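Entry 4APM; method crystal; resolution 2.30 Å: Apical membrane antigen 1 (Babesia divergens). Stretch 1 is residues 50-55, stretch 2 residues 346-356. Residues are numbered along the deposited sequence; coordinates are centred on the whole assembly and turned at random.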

# COMPACT_ATOMS: atom_id res chain seq x y z
N LYS A 50 -11.13 1.20 1.23
CA LYS A 50 -11.35 0.38 2.41
C LYS A 50 -10.06 0.10 3.25
O LYS A 50 -10.14 -0.31 4.42
CB LYS A 50 -12.05 -0.92 2.03
CG LYS A 50 -13.53 -0.74 1.65
CD LYS A 50 -14.20 -2.05 1.24
CE LYS A 50 -13.40 -2.74 0.13
NZ LYS A 50 -14.16 -3.77 -0.66
N CYS A 51 -8.90 0.38 2.66
CA CYS A 51 -7.63 0.34 3.35
C CYS A 51 -7.12 1.76 3.64
O CYS A 51 -7.20 2.64 2.79
CB CYS A 51 -6.61 -0.38 2.50
SG CYS A 51 -7.04 -2.10 2.17
N PRO A 52 -6.58 1.97 4.85
CA PRO A 52 -5.80 3.18 5.07
C PRO A 52 -4.50 3.08 4.26
O PRO A 52 -4.10 1.97 3.87
CB PRO A 52 -5.51 3.14 6.58
CG PRO A 52 -5.69 1.67 6.99
CD PRO A 52 -6.20 0.90 5.80
N VAL A 53 -3.93 4.22 3.90
CA VAL A 53 -2.72 4.28 3.08
C VAL A 53 -1.57 4.89 3.92
O VAL A 53 -1.59 6.07 4.26
CB VAL A 53 -2.98 5.15 1.82
CG1 VAL A 53 -1.77 5.16 0.92
CG2 VAL A 53 -4.22 4.65 1.05
N MET A 54 -0.60 4.07 4.30
CA MET A 54 0.48 4.56 5.18
C MET A 54 1.41 5.50 4.40
O MET A 54 1.70 5.28 3.21
CB MET A 54 1.28 3.40 5.76
CG MET A 54 0.52 2.50 6.69
SD MET A 54 1.56 1.18 7.34
CE MET A 54 2.47 2.01 8.66
N GLY A 55 1.85 6.56 5.06
CA GLY A 55 2.82 7.44 4.44
C GLY A 55 2.27 8.37 3.37
O GLY A 55 3.04 9.12 2.76
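Stretch 2 (346-356) TAVGSPLEQDA

A single backbone carbonyl, that of Val 348, anchors this contact between segments almost three hundred residues apart. It accepts the one hydrogen bond between the two stretches, from Met 54 N to Val 348 O at 2.8 Å with an N-H...O angle of 161°, and the same oxygen receives a CA-H...O contact, Val 53 CA lying 3.4 Å from Val 348 O.

Stretch 1 is extended from Cys 51 through Met 54, with strand geometry at 53-54, and turns at Gly 55, whose positive phi suits glycine. Val 348 and Gly 349, which lie against the strand at 53-54, are loop. Ala 347 and Val 348 take compact, turn-like angles, Gly 349 and Ser 350 open out, and a short 3-10 segment follows at 353-355. The two chains advance in the same sense, Val 53 CA lying 4.3 Å from Val 348 CA and Met 54 CA 5.3 Å from Ser 350 CA.

Val 348 also supplies the largest covered area of either stretch. Val 348 CG1 lies 4.3 Å from Cys 51 CB and 4.3 Å from Val 53 CG2, so one methyl serves two neighbours, while Val 53 CG1 comes within 3.6 Å of Ala 347 O.

Met 54 covers the next part of stretch 2. Met 54 CB is 4.0 Å from Gly 349 C, and Met 54 SD lies 3.5 Å from Ser 350 N and 3.7 Å from Ser 350 CB; farther out, Met 54 CE reaches to 4.2 Å from Asp 355 OD2. That carboxylate is held within stretch 2, where Ser 350 OG donates to Asp 355 OD2 at 2.6 Å and accepts from Leu 352 N at 3.2 Å.

The rule to read here is economical: one well-aligned backbone bond lies at the register of Val 53 and Val 348, and Val 348 and Met 54 together account for about half of the covered area.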

# COMPACT_ATOMS: atom_id res chain seq x y z
N THR A 346 3.45 -2.81 -1.33
CA THR A 346 2.24 -2.35 -2.00
C THR A 346 2.01 -0.85 -1.78
O THR A 346 2.61 -0.25 -0.86
CB THR A 346 0.97 -3.14 -1.57
OG1 THR A 346 0.47 -2.59 -0.36
CG2 THR A 346 1.23 -4.63 -1.38
N ALA A 347 1.19 -0.26 -2.66
CA ALA A 347 0.90 1.17 -2.60
C ALA A 347 0.14 1.59 -1.32
O ALA A 347 0.11 2.79 -0.99
CB ALA A 347 0.11 1.62 -3.84
N VAL A 348 -0.50 0.66 -0.61
CA VAL A 348 -1.23 1.10 0.61
C VAL A 348 -0.40 0.94 1.87
O VAL A 348 -0.65 1.62 2.89
CB VAL A 348 -2.60 0.42 0.82
CG1 VAL A 348 -3.53 0.68 -0.36
CG2 VAL A 348 -2.43 -1.06 1.04
N GLY A 349 0.61 0.07 1.79
CA GLY A 349 1.34 -0.41 2.95
C GLY A 349 2.53 0.46 3.28
O GLY A 349 2.92 1.35 2.52
N SER A 350 3.14 0.18 4.42
CA SER A 350 4.33 0.89 4.82
C SER A 350 5.40 0.95 3.71
O SER A 350 5.67 -0.05 3.03
CB SER A 350 4.92 0.25 6.07
OG SER A 350 5.95 1.12 6.52
N PRO A 351 6.03 2.10 3.55
CA PRO A 351 7.23 2.24 2.70
C PRO A 351 8.56 1.74 3.33
O PRO A 351 9.61 1.80 2.67
CB PRO A 351 7.32 3.76 2.49
CG PRO A 351 6.75 4.34 3.76
CD PRO A 351 5.60 3.41 4.12
N LEU A 352 8.54 1.31 4.60
CA LEU A 352 9.78 1.05 5.38
C LEU A 352 10.09 -0.42 5.46
O LEU A 352 9.24 -1.20 5.90
CB LEU A 352 9.62 1.53 6.83
CG LEU A 352 9.30 2.98 7.07
CD1 LEU A 352 9.38 3.30 8.57
CD2 LEU A 352 10.26 3.83 6.24
N GLU A 353 11.33 -0.79 5.14
CA GLU A 353 11.79 -2.16 5.42
C GLU A 353 11.54 -2.53 6.86
O GLU A 353 11.25 -3.69 7.15
CB GLU A 353 13.29 -2.33 5.17
CG GLU A 353 13.69 -2.58 3.73
CD GLU A 353 15.19 -2.70 3.57
OE1 GLU A 353 15.84 -3.27 4.49
OE2 GLU A 353 15.75 -2.15 2.60
N GLN A 354 11.71 -1.58 7.76
CA GLN A 354 11.56 -1.89 9.20
C GLN A 354 10.21 -2.51 9.49
O GLN A 354 10.02 -3.06 10.57
CB GLN A 354 11.62 -0.63 10.07
CG GLN A 354 12.74 0.33 9.85
CD GLN A 354 12.41 1.66 10.51
OE1 GLN A 354 11.45 1.75 11.29
NE2 GLN A 354 13.18 2.69 10.20
N ASP A 355 9.20 -2.22 8.67
CA ASP A 355 7.84 -2.57 9.04
C ASP A 355 7.44 -3.87 8.43
O ASP A 355 6.28 -4.27 8.50
CB ASP A 355 6.87 -1.51 8.62
CG ASP A 355 6.95 -0.30 9.47
OD1 ASP A 355 7.45 -0.40 10.62
OD2 ASP A 355 6.48 0.75 9.01
N ALA A 356 8.40 -4.55 7.84
CA ALA A 356 8.09 -5.78 7.18
C ALA A 356 7.64 -6.93 8.10
O ALA A 356 7.94 -6.99 9.30
CB ALA A 356 9.24 -6.21 6.28